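Long-range contacts in adhesion G-protein coupled receptor G6 (Danio rerio, PDB 6V55), which probably acts as a cell-surface adhesion receptor in myelination, with a large, calcium-binding extracellular region of several domains: residues A[472-477]-A[505-510]; A[165-170]-A[248-253]. One frame throughout, in Å; residues are numbered along the deposited sequence.

Contact 1 of 2, residues A[472-477]-A[505-510]. With NAG (2-acetamido-2-deoxy-beta-D-glucopyranose), chain F.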
ATOM      1  N   PRO A 472      16.507   5.728   2.130  1.00 23.31           N
ATOM      2  CA  PRO A 472      17.582   6.165   1.231  1.00 19.43           C
ATOM      3  C   PRO A 472      18.066   7.578   1.489  1.00 17.75           C
ATOM      4  O   PRO A 472      17.299   8.470   1.867  1.00 17.11           O
ATOM      5  CB  PRO A 472      16.932   6.079  -0.152  1.00 18.66           C
ATOM      6  CG  PRO A 472      15.480   6.006   0.098  1.00 17.26           C
ATOM      7  CD  PRO A 472      15.392   5.193   1.325  1.00 19.58           C
ATOM      8  N   CYS A 473      19.366   7.770   1.250  1.00 17.23           N
ATOM      9  CA  CYS A 473      19.953   9.097   1.300  1.00 21.38           C
ATOM     10  C   CYS A 473      19.427   9.908   0.123  1.00 22.28           C
ATOM     11  O   CYS A 473      19.472   9.450  -1.022  1.00 23.82           O
ATOM     12  CB  CYS A 473      21.482   9.013   1.248  1.00 24.20           C
ATOM     13  SG  CYS A 473      22.289   8.431   2.755  0.52 24.19           S
ATOM     14  N   PHE A 474      18.885  11.088   0.409  1.00 23.26           N
ATOM     15  CA  PHE A 474      18.409  11.970  -0.646  1.00 26.75           C
ATOM     16  C   PHE A 474      19.588  12.725  -1.242  1.00 28.45           C
ATOM     17  O   PHE A 474      20.355  13.330  -0.497  1.00 31.18           O
ATOM     18  CB  PHE A 474      17.380  12.958  -0.097  1.00 16.72           C
ATOM     19  CG  PHE A 474      16.808  13.863  -1.140  1.00 18.74           C
ATOM     20  CD1 PHE A 474      15.862  13.379  -2.033  1.00 17.29           C
ATOM     21  CD2 PHE A 474      17.242  15.182  -1.265  1.00 16.83           C
ATOM     22  CE1 PHE A 474      15.313  14.201  -3.003  1.00 18.16           C
ATOM     23  CE2 PHE A 474      16.714  16.012  -2.260  1.00 17.39           C
ATOM     24  CZ  PHE A 474      15.746  15.514  -3.126  1.00 16.70           C
ATOM     25  N   PRO A 475      19.752  12.749  -2.571  1.00 31.57           N
ATOM     26  CA  PRO A 475      18.974  12.076  -3.619  1.00 32.98           C
ATOM     27  C   PRO A 475      19.678  10.945  -4.375  1.00 30.83           C
ATOM     28  O   PRO A 475      19.120  10.474  -5.368  1.00 32.62           O
ATOM     29  CB  PRO A 475      18.701  13.202  -4.595  1.00 27.84           C
ATOM     30  CG  PRO A 475      20.000  13.959  -4.561  1.00 27.73           C
ATOM     31  CD  PRO A 475      20.561  13.836  -3.146  1.00 29.73           C
ATOM     32  N   TYR A 476      20.861  10.512  -3.948  1.00 27.88           N
ATOM     33  CA  TYR A 476      21.597   9.571  -4.778  1.00 29.06           C
ATOM     34  C   TYR A 476      21.340   8.117  -4.411  1.00 29.86           C
ATOM     35  O   TYR A 476      21.586   7.238  -5.251  1.00 31.63           O
ATOM     36  CB  TYR A 476      23.087   9.917  -4.729  1.00 26.14           C
ATOM     37  CG  TYR A 476      23.311  11.301  -5.288  1.00 28.08           C
ATOM     38  CD1 TYR A 476      22.845  11.634  -6.570  1.00 28.89           C
ATOM     39  CD2 TYR A 476      23.956  12.284  -4.550  1.00 27.03           C
ATOM     40  CE1 TYR A 476      23.029  12.916  -7.105  1.00 22.87           C
ATOM     41  CE2 TYR A 476      24.144  13.558  -5.078  1.00 27.23           C
ATOM     42  CZ  TYR A 476      23.678  13.865  -6.352  1.00 24.05           C
ATOM     43  OH  TYR A 476      23.874  15.131  -6.862  1.00 22.35           O
ATOM     44  N   LYS A 477      20.858   7.866  -3.184  1.00 25.65           N
ATOM     45  CA  LYS A 477      20.459   6.548  -2.650  1.00 27.23           C
ATOM     46  C   LYS A 477      21.587   5.515  -2.632  1.00 36.23           C
ATOM     47  O   LYS A 477      21.306   4.311  -2.586  1.00 42.20           O
ATOM     48  CB  LYS A 477      19.258   5.937  -3.384  1.00 20.63           C
ATOM     49  CG  LYS A 477      18.057   6.814  -3.601  1.00 17.07           C
ATOM     50  CD  LYS A 477      17.106   6.088  -4.567  1.00 17.13           C
ATOM     51  CE  LYS A 477      16.089   5.208  -3.876  1.00 17.27           C
ATOM     52  NZ  LYS A 477      14.765   5.243  -4.563  1.00 17.25           N
ATOM     53  N   THR A 505      24.877  12.311   1.375  1.00 28.29           N
ATOM     54  CA  THR A 505      25.388  13.448   0.628  1.00 26.51           C
ATOM     55  C   THR A 505      24.239  14.357   0.200  1.00 30.56           C
ATOM     56  O   THR A 505      23.122  13.901  -0.035  1.00 32.34           O
ATOM     57  CB  THR A 505      26.157  12.990  -0.617  1.00 23.46           C
ATOM     58  OG1 THR A 505      25.326  12.100  -1.368  1.00 26.63           O
ATOM     59  CG2 THR A 505      27.437  12.267  -0.238  1.00 20.94           C
ATOM     60  N   ASN A 506      24.546  15.653   0.072  1.00 31.44           N
ATOM     61  CA  ASN A 506      23.666  16.667  -0.504  1.00 33.50           C
ATOM     62  C   ASN A 506      23.467  16.404  -1.997  1.00 35.07           C
ATOM     63  O   ASN A 506      24.144  15.575  -2.605  1.00 38.32           O
ATOM     64  CB  ASN A 506      24.285  18.069  -0.388  1.00 42.24           C
ATOM     65  CG  ASN A 506      24.314  18.646   1.027  1.00 55.84           C
ATOM     66  OD1 ASN A 506      23.365  18.505   1.796  1.00 59.71           O
ATOM     67  ND2 ASN A 506      25.430  19.330   1.358  1.00 67.01           N
ATOM     68  N   ILE A 507      22.568  17.181  -2.614  1.00 35.02           N
ATOM     69  CA  ILE A 507      22.607  17.392  -4.068  1.00 32.06           C
ATOM     70  C   ILE A 507      23.951  17.978  -4.489  1.00 34.08           C
ATOM     71  O   ILE A 507      24.590  17.499  -5.436  1.00 34.47           O
ATOM     72  CB  ILE A 507      21.452  18.318  -4.509  1.00 25.32           C
ATOM     73  CG1 ILE A 507      20.092  17.670  -4.259  1.00 22.16           C
ATOM     74  CG2 ILE A 507      21.575  18.725  -5.986  1.00 20.68           C
ATOM     75  CD1 ILE A 507      18.942  18.640  -4.418  1.00 20.58           C
ATOM     76  N   THR A 508      24.415  19.001  -3.768  1.00 37.36           N
ATOM     77  CA  THR A 508      25.609  19.728  -4.175  1.00 38.02           C
ATOM     78  C   THR A 508      26.904  19.036  -3.778  1.00 37.36           C
ATOM     79  O   THR A 508      27.941  19.308  -4.389  1.00 34.64           O
ATOM     80  CB  THR A 508      25.622  21.125  -3.560  1.00 36.06           C
ATOM     81  OG1 THR A 508      26.160  21.044  -2.235  1.00 40.71           O
ATOM     82  CG2 THR A 508      24.230  21.671  -3.474  1.00 31.05           C
ATOM     83  N   SER A 509      26.881  18.172  -2.765  1.00 38.45           N
ATOM     84  CA  SER A 509      28.142  17.787  -2.151  1.00 39.21           C
ATOM     85  C   SER A 509      28.821  16.622  -2.852  1.00 39.53           C
ATOM     86  O   SER A 509      29.967  16.298  -2.515  1.00 39.63           O
ATOM     87  CB  SER A 509      27.928  17.458  -0.676  1.00 39.41           C
ATOM     88  OG  SER A 509      27.343  16.182  -0.545  1.00 42.13           O
ATOM     89  N   ILE A 510      28.163  15.995  -3.810  1.00 41.43           N
ATOM     90  CA  ILE A 510      28.811  14.941  -4.581  1.00 42.95           C
ATOM     91  C   ILE A 510      29.808  15.579  -5.543  1.00 48.95           C
ATOM     92  O   ILE A 510      29.687  16.749  -5.935  1.00 52.92           O
ATOM     93  CB  ILE A 510      27.763  14.055  -5.295  1.00 35.82           C
ATOM     94  CG1 ILE A 510      28.298  12.646  -5.513  1.00 36.58           C
ATOM     95  CG2 ILE A 510      27.278  14.648  -6.626  1.00 32.72           C
ATOM     96  CD1 ILE A 510      27.256  11.689  -6.085  1.00 34.85           C
TER
HETATM   97  C1  NAG F 904      25.725  20.029   2.604  1.00 59.08           C
HETATM   98  C2  NAG F 904      27.184  19.833   3.157  1.00 67.66           C
HETATM   99  C3  NAG F 904      27.528  20.903   4.226  1.00 72.14           C
HETATM  100  C4  NAG F 904      27.211  22.316   3.749  1.00 71.63           C
HETATM  101  C5  NAG F 904      25.728  22.385   3.409  1.00 69.72           C
HETATM  102  C6  NAG F 904      25.271  23.756   2.952  1.00 71.08           C
HETATM  103  C7  NAG F 904      28.490  17.829   3.842  1.00 75.30           C
HETATM  104  C8  NAG F 904      28.411  16.465   4.475  1.00 69.89           C
HETATM  105  N2  NAG F 904      27.329  18.493   3.722  1.00 74.06           N
HETATM  106  O3  NAG F 904      28.899  20.829   4.608  1.00 75.19           O
HETATM  107  O4  NAG F 904      27.540  23.285   4.744  1.00 69.59           O
HETATM  108  O5  NAG F 904      25.470  21.470   2.332  1.00 62.82           O
HETATM  109  O6  NAG F 904      25.698  24.785   3.837  1.00 70.18           O
HETATM  110  O7  NAG F 904      29.556  18.306   3.462  1.00 78.04           O
HETATM  111  O   HOH W   1      22.412  11.437  -1.539  1.00 34.27           O
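Neither segment forms a regular helix or strand: 472-477 leaves strand 468-472 and turns through the cis peptide bond before P475, with K477 N bonded back to C473 O, while 507-509 take helical backbone angles without the bonds of a helix. The backbones do not pair; the CA atoms of P475 and I507 lie 6.5 Å apart, yet the carbonyl oxygens F474 O and T505 O come within 2.9 Å without bonding, and one water bridges the segments, accepting from Y476 N and donating to T505 O. Y476 carries the contact. With CG anti to the carbonyl carbon (chi1 -62°), its ring reaches across until OH donates to I507 O at 2.9 Å, in the carbonyl plane and on a lone pair. I510 comes tip to tip with it: CD1 sits over one ring face, 3.9 Å from the centroid in a CH-pi contact. P475 CG lies above the centre of the opposite face, so the ring is sandwiched, while T505 OG1 meets its edge at CD2. The proline also touches I507, CG to CG1 at 3.7 Å. N506 turns away and carries an N-linked NAG on ND2; its backbone N donates to S509 OG. The disulfide from C473 to C504, the residue just before T505, holds the two segments close, and K477 bridges to E53 and D98 of the CUB calcium site. Helix 517-527 packs on F474, P475 and Y476, and helix 534-550 on F474 and I507, so the contact joins a small disulfide-bonded module, probably the hormone-receptor domain, to the helices that probably open the GAIN domain.

Contact 2 of 2, residues A[165-170]-A[248-253]; sequences TLSDAA and LLQIAG
Strands 165-167 and 248-251 run antiparallel, their axes 4.7 Å apart at closest approach. T165 and S167 form hydrogen-bonded pairs with Q250 and L248, and L166 with L249 the non-hydrogen-bonded pair between them. The straightest of the four backbone bonds, L248 N to S167 O, is 2.8 Å long at 173°. Beyond the T165-Q250 pair the second strand bends away at A252, whose backbone also bonds to I163. The CB of T165 lies 3.5 Å from A252 O and 4.1 Å from Q250 CG. From there OG1, anti to the carbonyl carbon (chi1 -61°), reaches past this pair to donate to A252 O at 2.8 Å, on a lone pair in the carbonyl plane, and it also accepts from G255 N. Two bonds thus grip the hydroxyl and fix the turn at A252 and G253 against the strand. A CB on G253 would collide with T165 CB. In place of T165, a valine would lose both bonds of the hydroxyl and probably leave the turn less firmly held. On the face shared with L166, L249 packs on F273 and L275 of strand 268-276, in the other sheet. Strand 248-251 pairs with strand 161-167 on one edge, and on the other L249 and I251 bond through their backbones to V134 and L132; the packing of one sheet on the other is that of the concanavalin-like beta sandwich of the pentaxin family.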
ATOM      1  N   THR A 165     -35.391 -31.972  13.349  1.00 34.93           N
ATOM      2  CA  THR A 165     -36.742 -32.344  12.931  1.00 36.81           C
ATOM      3  C   THR A 165     -36.897 -32.219  11.419  1.00 38.47           C
ATOM      4  O   THR A 165     -36.720 -31.134  10.851  1.00 40.45           O
ATOM      5  CB  THR A 165     -37.797 -31.487  13.636  1.00 35.83           C
ATOM      6  OG1 THR A 165     -37.705 -31.702  15.044  1.00 36.16           O
ATOM      7  CG2 THR A 165     -39.203 -31.857  13.163  1.00 36.48           C
ATOM      8  N   LEU A 166     -37.256 -33.331  10.779  1.00 39.24           N
ATOM      9  CA  LEU A 166     -37.657 -33.378   9.375  1.00 39.90           C
ATOM     10  C   LEU A 166     -39.174 -33.558   9.313  1.00 46.94           C
ATOM     11  O   LEU A 166     -39.697 -34.618   9.680  1.00 48.38           O
ATOM     12  CB  LEU A 166     -36.943 -34.517   8.657  1.00 37.91           C
ATOM     13  CG  LEU A 166     -37.333 -34.856   7.219  1.00 38.35           C
ATOM     14  CD1 LEU A 166     -37.297 -33.634   6.310  1.00 38.10           C
ATOM     15  CD2 LEU A 166     -36.428 -35.965   6.703  1.00 37.79           C
ATOM     16  N   SER A 167     -39.876 -32.513   8.885  1.00 52.25           N
ATOM     17  CA  SER A 167     -41.313 -32.550   8.664  1.00 58.35           C
ATOM     18  C   SER A 167     -41.570 -32.591   7.165  1.00 59.76           C
ATOM     19  O   SER A 167     -40.829 -31.992   6.386  1.00 62.78           O
ATOM     20  CB  SER A 167     -41.998 -31.324   9.275  1.00 61.62           C
ATOM     21  OG  SER A 167     -41.374 -30.927  10.490  1.00 64.98           O
ATOM     22  N   ASP A 168     -42.634 -33.271   6.758  1.00 59.84           N
ATOM     23  CA  ASP A 168     -42.862 -33.478   5.334  1.00 61.68           C
ATOM     24  C   ASP A 168     -43.513 -32.238   4.714  1.00 61.95           C
ATOM     25  O   ASP A 168     -43.666 -31.191   5.352  1.00 59.52           O
ATOM     26  CB  ASP A 168     -43.669 -34.759   5.103  1.00 64.80           C
ATOM     27  CG  ASP A 168     -45.158 -34.614   5.438  1.00 67.24           C
ATOM     28  OD1 ASP A 168     -45.490 -34.001   6.472  1.00 69.03           O
ATOM     29  OD2 ASP A 168     -46.001 -35.150   4.680  1.00 67.65           O
ATOM     30  N   ALA A 169     -43.915 -32.360   3.439  1.00 61.23           N
ATOM     31  CA  ALA A 169     -44.527 -31.254   2.705  1.00 56.48           C
ATOM     32  C   ALA A 169     -45.917 -30.881   3.227  1.00 59.52           C
ATOM     33  O   ALA A 169     -46.392 -29.775   2.953  1.00 65.08           O
ATOM     34  CB  ALA A 169     -44.594 -31.597   1.215  1.00 50.62           C
ATOM     35  N   ALA A 170     -46.573 -31.755   3.987  1.00 57.02           N
ATOM     36  CA  ALA A 170     -47.818 -31.406   4.653  1.00 52.80           C
ATOM     37  C   ALA A 170     -47.617 -30.876   6.073  1.00 47.13           C
ATOM     38  O   ALA A 170     -48.564 -30.317   6.641  1.00 46.10           O
ATOM     39  CB  ALA A 170     -48.759 -32.620   4.689  1.00 54.14           C
ATOM     40  N   LEU A 248     -38.924 -30.379   5.201  1.00 39.79           N
ATOM     41  CA  LEU A 248     -38.285 -29.279   5.914  1.00 39.04           C
ATOM     42  C   LEU A 248     -37.436 -29.869   7.032  1.00 40.39           C
ATOM     43  O   LEU A 248     -37.971 -30.318   8.057  1.00 41.89           O
ATOM     44  CB  LEU A 248     -39.339 -28.322   6.467  1.00 37.77           C
ATOM     45  CG  LEU A 248     -38.951 -26.861   6.695  1.00 39.08           C
ATOM     46  CD1 LEU A 248     -40.193 -25.995   6.570  1.00 40.17           C
ATOM     47  CD2 LEU A 248     -38.300 -26.630   8.056  1.00 38.90           C
ATOM     48  N   LEU A 249     -36.119 -29.845   6.853  1.00 36.94           N
ATOM     49  CA  LEU A 249     -35.200 -30.269   7.901  1.00 35.16           C
ATOM     50  C   LEU A 249     -34.739 -29.029   8.648  1.00 40.77           C
ATOM     51  O   LEU A 249     -34.342 -28.043   8.018  1.00 43.92           O
ATOM     52  CB  LEU A 249     -34.005 -31.028   7.324  1.00 32.69           C
ATOM     53  CG  LEU A 249     -32.888 -31.371   8.309  1.00 32.49           C
ATOM     54  CD1 LEU A 249     -33.427 -32.225   9.433  1.00 33.18           C
ATOM     55  CD2 LEU A 249     -31.757 -32.080   7.604  1.00 32.07           C
ATOM     56  N   GLN A 250     -34.797 -29.077   9.985  1.00 42.35           N
ATOM     57  CA  GLN A 250     -34.432 -27.927  10.801  1.00 43.04           C
ATOM     58  C   GLN A 250     -33.692 -28.346  12.061  1.00 45.89           C
ATOM     59  O   GLN A 250     -33.833 -29.471  12.551  1.00 48.91           O
ATOM     60  CB  GLN A 250     -35.651 -27.107  11.208  1.00 44.06           C
ATOM     61  CG  GLN A 250     -36.671 -27.866  11.988  1.00 47.34           C
ATOM     62  CD  GLN A 250     -37.868 -27.020  12.284  1.00 53.82           C
ATOM     63  OE1 GLN A 250     -37.760 -25.986  12.955  1.00 57.84           O
ATOM     64  NE2 GLN A 250     -39.025 -27.439  11.779  1.00 55.03           N
ATOM     65  N   ILE A 251     -32.899 -27.395  12.573  1.00 49.13           N
ATOM     66  CA  ILE A 251     -32.222 -27.532  13.857  1.00 49.84           C
ATOM     67  C   ILE A 251     -33.275 -27.467  14.953  1.00 49.76           C
ATOM     68  O   ILE A 251     -34.214 -26.659  14.867  1.00 51.06           O
ATOM     69  CB  ILE A 251     -31.161 -26.423  13.995  1.00 50.51           C
ATOM     70  CG1 ILE A 251     -30.224 -26.434  12.777  1.00 55.63           C
ATOM     71  CG2 ILE A 251     -30.397 -26.488  15.322  1.00 50.01           C
ATOM     72  CD1 ILE A 251     -29.095 -27.408  12.857  1.00 57.33           C
ATOM     73  N   ALA A 252     -33.133 -28.343  15.965  1.00 47.48           N
ATOM     74  CA  ALA A 252     -34.067 -28.593  17.066  1.00 47.27           C
ATOM     75  C   ALA A 252     -35.445 -28.903  16.516  1.00 47.27           C
ATOM     76  O   ALA A 252     -35.677 -30.005  16.016  1.00 51.32           O
ATOM     77  CB  ALA A 252     -34.121 -27.424  18.051  1.00 49.71           C
ATOM     78  N   GLY A 253     -36.334 -27.918  16.525  1.00 48.00           N
ATOM     79  CA  GLY A 253     -37.631 -28.084  15.900  1.00 51.97           C
ATOM     80  C   GLY A 253     -38.623 -28.881  16.732  1.00 56.34           C
ATOM     81  O   GLY A 253     -38.404 -29.205  17.909  1.00 54.07           O
TER

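Overall arrangement
From the N terminus the chain first builds the CUB domain and then enters the pentaxin-family region, where contact 2 brings 248-253 back beside 165-170 and closes a loop of 77 residues that is partly strand and holds no helix. The chain passes on through the SEA domain before contact 1 closes a shorter loop of 27 residues, between 472-477 and 505-510. The two are in series, neither nested nor crossed, with centres about 76 Å apart on opposite sides of the chain's centre. Contact 2 works inside one sheet of a single domain, whereas contact 1 lies where separate modules meet, reaching forward to the helices and back to the CUB domain.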